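Local atomic coordinates of Exo-1,5-alpha-L-arabinofuranobiosidase (Gibberella zeae, PDB entry 2YDT), a protein that probably hydrolyses alpha-L-arabinofuranosidic linkages, releasing arabinobiose units from the ends of 1,5-alpha-L-arabinan chains. Residues Arg85-Leu90 with Val154-Leu159; Gln89-Pro94 with Thr104-Gly109; Ile121-Ser126 with Glu134-Val139. All coordinates share one frame; numbering follows the deposited sequence.

Six four-stranded antiparallel sheets make this chain a six-bladed beta-propeller, and the three contacts show how a blade is built and joined to its neighbour. Interactions 2 and 3 lie in one blade: interaction 2 pairs strands 87-92 and 105-111, interaction 3 pairs strands 119-126 and 134-142, and they follow one another along the chain with centres about 9 Å apart. Interaction 1 shares strand 87-92 with interaction 2 and sets it beside strand 154-162 of the next blade, enclosing interaction 3 in sequence; its centre is about 11 Å from each of the other two. Of the three, interaction 1 contributes residues to the sugar pocket, Tyr86, Gln87, Trp155 and Glu156.

Interaction 1: residues Arg85-Leu90 with Val154-Leu159; sequences RYQPQL and VWEPFL. With EDG (1,4-dideoxy-1,4-imino-L-arabinitol), chain B; AHR (alpha-L-arabinofuranose), chain C.
Two donors converge on Gln87 OE1: the backbone N of Glu156, 3.0 Å from it, and a water that also donates to Val154 O. The Glu156 N-H comes from above the amide plane, missing the lone pairs, and the bond is bent to 138°. With Gln87 CG anti to the carbonyl carbon (chi1 -59°) and the chain bent beyond it, Gln87 CG rests 3.6 Å from Glu156 CG, and Gln87 NE2 is left to donate to O5 of the arabinofuranose. The backbone N of Gln87 donates to Glu46 OE2, an oxygen also hydrogen-bonded to this sugar.

These are the innermost strands of two successive blades of a six-bladed beta-propeller. They run 8° from parallel with their axes 6.3 Å apart, and a second water ties them by donating to both Gln87 O and Pro157 O. Pro157 CD packs against Gln87 O and, farther along, Gln89 CB against Pro157 O.

At the pocket end, Tyr86 and Trp155 lie side by side and meet at their edges, Tyr86 CD2 being 4.0 Å from Trp155 CZ3. Each ring offers a face to a bound sugar: C5 of the arabinofuranose sits over the centre of Tyr86, while C5' of the iminosugar stands 3.5 Å above the plane of Trp155. Gln173 holds Trp155 NE1. The carboxylate of Glu156 reaches the iminosugar with both oxygens, OE1 accepting from O2' at 2.6 Å and also bonded to Ser171, whereas Glu156 OE2 lies 2.8 Å from the ring nitrogen N4'.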
loop_
_atom_site.group_PDB
_atom_site.type_symbol
_atom_site.label_atom_id
_atom_site.label_comp_id
_atom_site.label_asym_id
_atom_site.label_seq_id
_atom_site.Cartn_x
_atom_site.Cartn_y
_atom_site.Cartn_z
ATOM N N ARG A 85 -3.820 -13.845 3.757
ATOM C CA ARG A 85 -2.409 -14.190 3.591
ATOM C C ARG A 85 -1.529 -13.032 3.121
ATOM O O ARG A 85 -0.480 -12.781 3.708
ATOM C CB ARG A 85 -2.285 -15.387 2.651
ATOM C CG ARG A 85 -0.848 -15.996 2.616
ATOM C CD ARG A 85 -0.806 -17.271 1.787
ATOM N NE ARG A 85 -1.809 -18.237 2.273
ATOM C CZ ARG A 85 -1.672 -19.022 3.346
ATOM N NH1 ARG A 85 -0.544 -19.084 4.027
ATOM N NH2 ARG A 85 -2.675 -19.803 3.726
ATOM N N TYR A 86 -1.932 -12.358 2.032
ATOM C CA TYR A 86 -1.070 -11.360 1.402
ATOM C C TYR A 86 -1.729 -9.973 1.362
ATOM O O TYR A 86 -2.934 -9.859 1.196
ATOM C CB TYR A 86 -0.717 -11.730 -0.054
ATOM C CG TYR A 86 0.325 -12.812 -0.278
ATOM C CD1 TYR A 86 1.136 -13.313 0.758
ATOM C CD2 TYR A 86 0.529 -13.294 -1.563
ATOM C CE1 TYR A 86 2.133 -14.265 0.503
ATOM C CE2 TYR A 86 1.515 -14.245 -1.822
ATOM C CZ TYR A 86 2.293 -14.735 -0.774
ATOM O OH TYR A 86 3.292 -15.658 -1.052
ATOM N N GLN A 87 -0.897 -8.949 1.464
ATOM C CA GLN A 87 -1.229 -7.591 1.004
ATOM C C GLN A 87 -2.421 -6.925 1.678
ATOM O O GLN A 87 -3.283 -6.369 1.006
ATOM C CB GLN A 87 -1.367 -7.611 -0.527
ATOM C CG GLN A 87 -0.068 -8.085 -1.220
ATOM C CD GLN A 87 -0.240 -9.124 -2.307
ATOM O OE1 GLN A 87 -1.329 -9.296 -2.866
ATOM N NE2 GLN A 87 0.845 -9.820 -2.635
ATOM N N PRO A 88 -2.409 -6.894 3.028
ATOM C CA PRO A 88 -3.421 -6.184 3.766
ATOM C C PRO A 88 -3.358 -4.683 3.528
ATOM O O PRO A 88 -2.291 -4.133 3.226
ATOM C CB PRO A 88 -3.094 -6.520 5.228
ATOM C CG PRO A 88 -1.593 -6.651 5.204
ATOM C CD PRO A 88 -1.317 -7.353 3.882
ATOM N N GLN A 89 -4.511 -4.033 3.627
ATOM C CA GLN A 89 -4.607 -2.550 3.465
ATOM C C GLN A 89 -5.726 -2.063 4.372
ATOM O O GLN A 89 -6.860 -2.517 4.279
ATOM C CB GLN A 89 -4.815 -2.162 1.997
ATOM C CG GLN A 89 -4.990 -0.660 1.766
ATOM C CD GLN A 89 -3.703 0.089 1.976
ATOM O OE1 GLN A 89 -3.709 1.178 2.612
ATOM N NE2 GLN A 89 -2.632 -0.432 1.492
ATOM N N LEU A 90 -5.412 -1.137 5.271
ATOM C CA LEU A 90 -6.402 -0.553 6.170
ATOM C C LEU A 90 -6.868 0.787 5.628
ATOM O O LEU A 90 -6.072 1.572 5.061
ATOM C CB LEU A 90 -5.796 -0.343 7.571
ATOM C CG LEU A 90 -5.428 -1.633 8.325
ATOM C CD1 LEU A 90 -4.573 -1.300 9.565
ATOM C CD2 LEU A 90 -6.755 -2.337 8.740
ATOM N N VAL A 154 -4.403 -12.029 -8.843
ATOM C CA VAL A 154 -4.628 -10.639 -8.496
ATOM C C VAL A 154 -3.909 -10.338 -7.193
ATOM O O VAL A 154 -3.671 -11.244 -6.367
ATOM C CB VAL A 154 -6.151 -10.335 -8.388
ATOM C CG1 VAL A 154 -6.821 -10.528 -9.776
ATOM C CG2 VAL A 154 -6.840 -11.204 -7.316
ATOM N N TRP A 155 -3.592 -9.060 -6.981
ATOM C CA TRP A 155 -2.771 -8.670 -5.832
ATOM C C TRP A 155 -2.999 -7.236 -5.394
ATOM O O TRP A 155 -3.405 -6.379 -6.172
ATOM C CB TRP A 155 -1.285 -8.705 -6.159
ATOM C CG TRP A 155 -0.712 -9.758 -7.106
ATOM C CD1 TRP A 155 -0.567 -9.647 -8.486
ATOM C CD2 TRP A 155 -0.032 -10.955 -6.738
ATOM N NE1 TRP A 155 0.116 -10.729 -8.964
ATOM C CE2 TRP A 155 0.483 -11.533 -7.921
ATOM C CE3 TRP A 155 0.185 -11.607 -5.522
ATOM C CZ2 TRP A 155 1.274 -12.712 -7.895
ATOM C CZ3 TRP A 155 0.913 -12.780 -5.497
ATOM C CH2 TRP A 155 1.444 -13.332 -6.675
ATOM N N GLU A 156 -2.635 -6.969 -4.153
ATOM C CA GLU A 156 -2.237 -5.607 -3.719
ATOM C C GLU A 156 -3.327 -4.538 -3.755
ATOM O O GLU A 156 -3.155 -3.488 -4.427
ATOM C CB GLU A 156 -0.984 -5.132 -4.509
ATOM C CG GLU A 156 0.256 -6.011 -4.198
ATOM C CD GLU A 156 1.241 -6.259 -5.348
ATOM O OE1 GLU A 156 1.008 -5.839 -6.493
ATOM O OE2 GLU A 156 2.285 -6.899 -5.044
ATOM N N PRO A 157 -4.425 -4.754 -3.015
ATOM C CA PRO A 157 -5.485 -3.732 -2.985
ATOM C C PRO A 157 -5.091 -2.400 -2.373
ATOM O O PRO A 157 -4.361 -2.340 -1.374
ATOM C CB PRO A 157 -6.596 -4.374 -2.152
ATOM C CG PRO A 157 -5.828 -5.331 -1.228
ATOM C CD PRO A 157 -4.715 -5.880 -2.104
ATOM N N PHE A 158 -5.661 -1.331 -2.911
ATOM C CA PHE A 158 -5.533 0.010 -2.345
ATOM C C PHE A 158 -6.907 0.702 -2.468
ATOM O O PHE A 158 -7.516 0.707 -3.536
ATOM C CB PHE A 158 -4.445 0.855 -3.035
ATOM C CG PHE A 158 -4.207 2.183 -2.358
ATOM C CD1 PHE A 158 -3.339 2.282 -1.309
ATOM C CD2 PHE A 158 -4.892 3.333 -2.770
ATOM C CE1 PHE A 158 -3.154 3.460 -0.656
ATOM C CE2 PHE A 158 -4.725 4.523 -2.131
ATOM C CZ PHE A 158 -3.861 4.605 -1.055
ATOM N N LEU A 159 -7.386 1.275 -1.366
ATOM C CA LEU A 159 -8.738 1.877 -1.303
ATOM C C LEU A 159 -8.709 3.392 -1.226
ATOM O O LEU A 159 -7.929 3.972 -0.488
ATOM C CB LEU A 159 -9.494 1.346 -0.067
ATOM C CG LEU A 159 -9.903 -0.126 -0.127
ATOM C CD1 LEU A 159 -10.159 -0.652 1.328
ATOM C CD2 LEU A 159 -11.112 -0.349 -1.008
HETATM O "O2'" EDG B . 2.729 -6.062 -8.480
HETATM C "C2'" EDG B . 3.689 -7.156 -8.440
HETATM C "C1'" EDG B . 4.769 -6.849 -7.422
HETATM N "N4'" EDG B . 4.581 -7.837 -6.351
HETATM C "C3'" EDG B . 3.065 -8.495 -8.027
HETATM O "O3'" EDG B . 2.933 -9.445 -9.108
HETATM C "C4'" EDG B . 4.035 -9.042 -6.964
HETATM C "C5'" EDG B . 3.437 -9.995 -5.965
HETATM O "O5'" EDG B . 4.513 -10.592 -5.256
HETATM O O5 AHR C . 3.107 -9.669 -0.628
HETATM C C5 AHR C . 3.830 -10.903 -0.783
HETATM C C4 AHR C . 4.506 -10.989 -2.129
HETATM O O4 AHR C . 3.587 -10.999 -3.204
HETATM C C3 AHR C . 5.263 -12.313 -2.340
HETATM O O3 AHR C . 6.568 -12.338 -1.710
HETATM C C2 AHR C . 5.417 -12.334 -3.842
HETATM O O2 AHR C . 5.516 -13.638 -4.432
HETATM C C1 AHR C . 4.183 -11.615 -4.315
HETATM O O HOH W 1 -2.404 -4.060 -0.455
HETATM O O HOH W 2 -2.745 -11.716 -3.753
#

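Interaction 2: residues Gln89-Pro94 with Thr104-Gly109; sequences QLYELP and TVLCSG. With SO4 (sulfate ion), chain H.
Leu90 and Cys107 face each other as a non-hydrogen-bonded pair in the antiparallel ladder that joins the first two strands of a propeller blade. Leu90 carries its CG anti to the carbonyl carbon (chi1 -66°), which brings CD2 across to its neighbour, 3.9 Å from Cys107 CB, with Val105 CG1 rather farther off. Glu92 and Val105 project to the same face; Glu92 OE2 is bonded to Ser37 N, and its side chain lies about 4 Å from a bound manganese ion at the nearest atoms.

The opposite face carries Tyr91, Leu106 and Ser108 and packs against strands 154-162 and 165-172 of the following blade. Here the edge of the Tyr91 ring is turned to Leu106 CD1, and Tyr91 OH is bonded to Thr161. Leu93 and Leu106 cross obliquely, their tips meeting with Leu93 CD2 3.7 Å from Leu106 CD1. The Leu93 side chain lies alongside that of Thr104, pointing the same way, with Leu93 CD1 3.8 Å from Thr104 CB.

Backbone bonds fix this register. Gln89 and Ser108, like Tyr91 and Leu106, exchange two each, and beyond the strand the ladder closes with Leu93 N donating to Thr104 O at 2.9 Å.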
loop_
_atom_site.group_PDB
_atom_site.type_symbol
_atom_site.label_atom_id
_atom_site.label_comp_id
_atom_site.label_asym_id
_atom_site.label_seq_id
_atom_site.Cartn_x
_atom_site.Cartn_y
_atom_site.Cartn_z
ATOM N N GLN A 89 -4.511 -4.033 3.627
ATOM C CA GLN A 89 -4.607 -2.550 3.465
ATOM C C GLN A 89 -5.726 -2.063 4.372
ATOM O O GLN A 89 -6.860 -2.517 4.279
ATOM C CB GLN A 89 -4.815 -2.162 1.997
ATOM C CG GLN A 89 -4.990 -0.660 1.766
ATOM C CD GLN A 89 -3.703 0.089 1.976
ATOM O OE1 GLN A 89 -3.709 1.178 2.612
ATOM N NE2 GLN A 89 -2.632 -0.432 1.492
ATOM N N LEU A 90 -5.412 -1.137 5.271
ATOM C CA LEU A 90 -6.402 -0.553 6.170
ATOM C C LEU A 90 -6.868 0.787 5.628
ATOM O O LEU A 90 -6.072 1.572 5.061
ATOM C CB LEU A 90 -5.796 -0.343 7.571
ATOM C CG LEU A 90 -5.428 -1.633 8.325
ATOM C CD1 LEU A 90 -4.573 -1.300 9.565
ATOM C CD2 LEU A 90 -6.755 -2.337 8.740
ATOM N N TYR A 91 -8.131 1.120 5.887
ATOM C CA TYR A 91 -8.738 2.335 5.330
ATOM C C TYR A 91 -9.935 2.710 6.208
ATOM O O TYR A 91 -10.709 1.848 6.621
ATOM C CB TYR A 91 -9.237 2.058 3.911
ATOM C CG TYR A 91 -9.898 3.236 3.250
ATOM C CD1 TYR A 91 -9.131 4.299 2.819
ATOM C CD2 TYR A 91 -11.276 3.293 3.090
ATOM C CE1 TYR A 91 -9.691 5.421 2.260
ATOM C CE2 TYR A 91 -11.858 4.403 2.485
ATOM C CZ TYR A 91 -11.074 5.459 2.086
ATOM O OH TYR A 91 -11.632 6.604 1.515
ATOM N N GLU A 92 -10.113 3.983 6.480
ATOM C CA GLU A 92 -11.291 4.436 7.227
ATOM C C GLU A 92 -12.268 5.123 6.286
ATOM O O GLU A 92 -11.894 6.073 5.572
ATOM C CB GLU A 92 -10.856 5.413 8.331
ATOM C CG GLU A 92 -12.004 5.918 9.223
ATOM C CD GLU A 92 -11.580 7.070 10.140
ATOM O OE1 GLU A 92 -11.129 8.134 9.627
ATOM O OE2 GLU A 92 -11.719 6.923 11.363
ATOM N N LEU A 93 -13.534 4.696 6.317
ATOM C CA LEU A 93 -14.553 5.381 5.514
ATOM C C LEU A 93 -14.729 6.853 5.894
ATOM O O LEU A 93 -14.994 7.168 7.080
ATOM C CB LEU A 93 -15.897 4.673 5.672
ATOM C CG LEU A 93 -16.011 3.256 5.104
ATOM C CD1 LEU A 93 -17.519 2.806 5.051
ATOM C CD2 LEU A 93 -15.352 3.080 3.702
ATOM N N PRO A 94 -14.611 7.749 4.908
ATOM C CA PRO A 94 -14.796 9.189 5.177
ATOM C C PRO A 94 -16.259 9.616 5.010
ATOM O O PRO A 94 -16.581 10.752 5.275
ATOM C CB PRO A 94 -13.894 9.841 4.133
ATOM C CG PRO A 94 -13.948 8.915 2.987
ATOM C CD PRO A 94 -14.126 7.526 3.533
ATOM N N THR A 104 -16.346 3.542 9.755
ATOM C CA THR A 104 -16.132 2.095 9.629
ATOM C C THR A 104 -14.686 1.940 9.172
ATOM O O THR A 104 -14.222 2.675 8.295
ATOM C CB THR A 104 -17.076 1.486 8.582
ATOM O OG1 THR A 104 -18.454 1.687 8.986
ATOM C CG2 THR A 104 -16.805 -0.003 8.385
ATOM N N VAL A 105 -13.995 0.980 9.745
ATOM C CA VAL A 105 -12.652 0.601 9.309
ATOM C C VAL A 105 -12.726 -0.578 8.367
ATOM O O VAL A 105 -13.366 -1.575 8.673
ATOM C CB VAL A 105 -11.745 0.258 10.486
ATOM C CG1 VAL A 105 -10.296 -0.120 9.959
ATOM C CG2 VAL A 105 -11.669 1.436 11.451
ATOM N N LEU A 106 -12.128 -0.439 7.174
ATOM C CA LEU A 106 -12.014 -1.530 6.257
ATOM C C LEU A 106 -10.587 -2.120 6.323
ATOM O O LEU A 106 -9.592 -1.424 6.511
ATOM C CB LEU A 106 -12.292 -1.088 4.831
ATOM C CG LEU A 106 -13.645 -0.459 4.532
ATOM C CD1 LEU A 106 -13.822 -0.225 3.007
ATOM C CD2 LEU A 106 -14.779 -1.291 5.111
ATOM N N CYS A 107 -10.536 -3.431 6.170
ATOM C CA CYS A 107 -9.278 -4.157 5.918
ATOM C C CYS A 107 -9.504 -4.959 4.659
ATOM O O CYS A 107 -10.347 -5.874 4.636
ATOM C CB CYS A 107 -8.932 -5.078 7.085
ATOM S SG CYS A 107 -7.249 -5.839 6.849
ATOM N N SER A 108 -8.804 -4.612 3.576
ATOM C CA SER A 108 -8.795 -5.424 2.397
ATOM C C SER A 108 -7.497 -6.206 2.349
ATOM O O SER A 108 -6.550 -5.854 2.996
ATOM C CB SER A 108 -8.969 -4.531 1.150
ATOM O OG SER A 108 -9.091 -5.303 -0.025
ATOM N N GLY A 109 -7.479 -7.301 1.618
ATOM C CA GLY A 109 -6.311 -8.151 1.493
ATOM C C GLY A 109 -6.667 -9.376 0.690
ATOM O O GLY A 109 -7.823 -9.522 0.254
HETATM S S SO4 H . -9.675 9.138 1.304
HETATM O O1 SO4 H . -10.362 8.314 0.350
HETATM O O2 SO4 H . -8.255 8.688 1.415
HETATM O O3 SO4 H . -9.761 10.534 0.898
HETATM O O4 SO4 H . -10.294 9.062 2.617
#

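Interaction 3: residues Ile121-Ser126 with Glu134-Val139; sequences IEVYAS and EFVSHV
The ring of Tyr124 receives Phe135 over one face: Phe135 CA stands 3.8 Å from the ring centroid of Tyr124 in a CH-pi contact, and the edge of the Phe135 ring turns toward the same ring in a T-shaped pair, with centroids 5.5 Å apart and planes at 63°. Phe135 in turn places its CZ 3.4 Å above the centre of the His138 ring, while Glu122 comes to that imidazole at its edge.

The two strands form the outer hairpin of the propeller blade, broken by a classic beta bulge. Both Val136 and Ser137 face Val123, whose O accepts from Val136 N at 2.9 Å and more weakly from Ser137 N at 3.3 Å. On the face away from the aromatic cluster, Ala125 CB and Val136 CG2 are pressed together at 3.4 Å, and Val123 CG2 meets Val139 CG2.

Glu122 bends at its second torsion (chi2 -76°), bringing its carboxylate beside His138 and nearly coplanar with it, 15° between planes. Glu122 OE1 accepts from His138 ND1 through its syn lone pair at 2.5 Å, while Asn80 binds OE2. The carboxylate's negative charge beside the imidazole would be expected to raise the affinity of His138 for a proton and so favour its charged form.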
loop_
_atom_site.group_PDB
_atom_site.type_symbol
_atom_site.label_atom_id
_atom_site.label_comp_id
_atom_site.label_asym_id
_atom_site.label_seq_id
_atom_site.Cartn_x
_atom_site.Cartn_y
_atom_site.Cartn_z
ATOM N N ILE A 121 -9.144 -11.213 -3.512
ATOM C CA ILE A 121 -9.180 -9.955 -2.816
ATOM C C ILE A 121 -10.554 -9.828 -2.129
ATOM O O ILE A 121 -11.595 -9.870 -2.786
ATOM C CB ILE A 121 -8.858 -8.736 -3.742
ATOM C CG1 ILE A 121 -7.386 -8.806 -4.194
ATOM C CG2 ILE A 121 -9.152 -7.447 -3.007
ATOM C CD1 ILE A 121 -7.013 -7.804 -5.326
ATOM N N GLU A 122 -10.512 -9.594 -0.807
ATOM C CA GLU A 122 -11.666 -9.518 0.096
ATOM C C GLU A 122 -11.738 -8.158 0.715
ATOM O O GLU A 122 -10.727 -7.462 0.823
ATOM C CB GLU A 122 -11.491 -10.503 1.276
ATOM C CG GLU A 122 -11.150 -11.953 0.904
ATOM C CD GLU A 122 -12.349 -12.694 0.383
ATOM O OE1 GLU A 122 -13.012 -12.148 -0.518
ATOM O OE2 GLU A 122 -12.621 -13.828 0.853
ATOM N N VAL A 123 -12.932 -7.756 1.140
ATOM C CA VAL A 123 -13.094 -6.634 2.074
ATOM C C VAL A 123 -13.749 -7.126 3.360
ATOM O O VAL A 123 -14.801 -7.755 3.301
ATOM C CB VAL A 123 -13.898 -5.437 1.481
ATOM C CG1 VAL A 123 -14.167 -4.326 2.499
ATOM C CG2 VAL A 123 -13.165 -4.887 0.274
ATOM N N TYR A 124 -13.126 -6.797 4.488
ATOM C CA TYR A 124 -13.649 -6.997 5.853
ATOM C C TYR A 124 -13.840 -5.613 6.475
ATOM O O TYR A 124 -13.163 -4.633 6.111
ATOM C CB TYR A 124 -12.659 -7.839 6.715
ATOM C CG TYR A 124 -12.763 -9.313 6.437
ATOM C CD1 TYR A 124 -12.254 -9.852 5.269
ATOM C CD2 TYR A 124 -13.445 -10.171 7.308
ATOM C CE1 TYR A 124 -12.411 -11.229 4.975
ATOM C CE2 TYR A 124 -13.595 -11.492 7.041
ATOM C CZ TYR A 124 -13.096 -12.044 5.891
ATOM O OH TYR A 124 -13.295 -13.395 5.625
ATOM N N ALA A 125 -14.764 -5.516 7.427
ATOM C CA ALA A 125 -15.091 -4.238 8.054
ATOM C C ALA A 125 -15.210 -4.362 9.549
ATOM O O ALA A 125 -15.600 -5.411 10.048
ATOM C CB ALA A 125 -16.403 -3.681 7.505
ATOM N N SER A 126 -14.797 -3.306 10.249
ATOM C CA SER A 126 -14.948 -3.185 11.703
ATOM C C SER A 126 -15.832 -1.982 12.010
ATOM O O SER A 126 -15.548 -0.862 11.573
ATOM C CB SER A 126 -13.593 -3.031 12.429
ATOM O OG SER A 126 -13.841 -2.765 13.823
ATOM N N GLU A 134 -16.101 -8.146 10.408
ATOM C CA GLU A 134 -17.128 -8.874 9.633
ATOM C C GLU A 134 -16.711 -8.917 8.164
ATOM O O GLU A 134 -16.248 -7.910 7.622
ATOM C CB GLU A 134 -18.527 -8.219 9.772
ATOM C CG GLU A 134 -18.823 -7.037 8.803
ATOM C CD GLU A 134 -20.262 -6.467 8.830
ATOM O OE1 GLU A 134 -21.036 -6.695 7.831
ATOM O OE2 GLU A 134 -20.571 -5.778 9.806
ATOM N N PHE A 135 -16.872 -10.079 7.529
ATOM C CA PHE A 135 -16.738 -10.209 6.075
ATOM C C PHE A 135 -17.770 -9.340 5.382
ATOM O O PHE A 135 -18.966 -9.350 5.751
ATOM C CB PHE A 135 -16.944 -11.655 5.651
ATOM C CG PHE A 135 -17.007 -11.841 4.177
ATOM C CD1 PHE A 135 -15.875 -11.656 3.418
ATOM C CD2 PHE A 135 -18.184 -12.225 3.534
ATOM C CE1 PHE A 135 -15.906 -11.810 2.057
ATOM C CE2 PHE A 135 -18.224 -12.387 2.143
ATOM C CZ PHE A 135 -17.081 -12.198 1.415
ATOM N N VAL A 136 -17.331 -8.547 4.392
ATOM C CA VAL A 136 -18.250 -7.684 3.663
ATOM C C VAL A 136 -18.542 -8.257 2.290
ATOM O O VAL A 136 -19.710 -8.566 1.974
ATOM C CB VAL A 136 -17.734 -6.232 3.559
ATOM C CG1 VAL A 136 -18.739 -5.370 2.749
ATOM C CG2 VAL A 136 -17.502 -5.660 4.985
ATOM N N SER A 137 -17.502 -8.418 1.475
ATOM C CA SER A 137 -17.655 -8.928 0.129
ATOM C C SER A 137 -16.373 -9.461 -0.483
ATOM O O SER A 137 -15.274 -9.056 -0.086
ATOM C CB SER A 137 -18.255 -7.850 -0.803
ATOM O OG SER A 137 -17.409 -6.704 -0.905
ATOM N N HIS A 138 -16.547 -10.362 -1.459
ATOM C CA HIS A 138 -15.502 -10.750 -2.397
ATOM C C HIS A 138 -15.389 -9.722 -3.517
ATOM O O HIS A 138 -16.404 -9.253 -4.068
ATOM C CB HIS A 138 -15.857 -12.099 -3.020
ATOM C CG HIS A 138 -16.008 -13.204 -2.031
ATOM N ND1 HIS A 138 -15.002 -13.567 -1.157
ATOM C CD2 HIS A 138 -17.032 -14.075 -1.813
ATOM C CE1 HIS A 138 -15.391 -14.623 -0.457
ATOM N NE2 HIS A 138 -16.622 -14.946 -0.827
ATOM N N VAL A 139 -14.168 -9.300 -3.814
ATOM C CA VAL A 139 -13.924 -8.322 -4.867
ATOM C C VAL A 139 -13.430 -8.940 -6.158
ATOM O O VAL A 139 -14.026 -8.752 -7.228
ATOM C CB VAL A 139 -12.941 -7.251 -4.409
ATOM C CG1 VAL A 139 -12.817 -6.101 -5.511
ATOM C CG2 VAL A 139 -13.374 -6.663 -3.012
#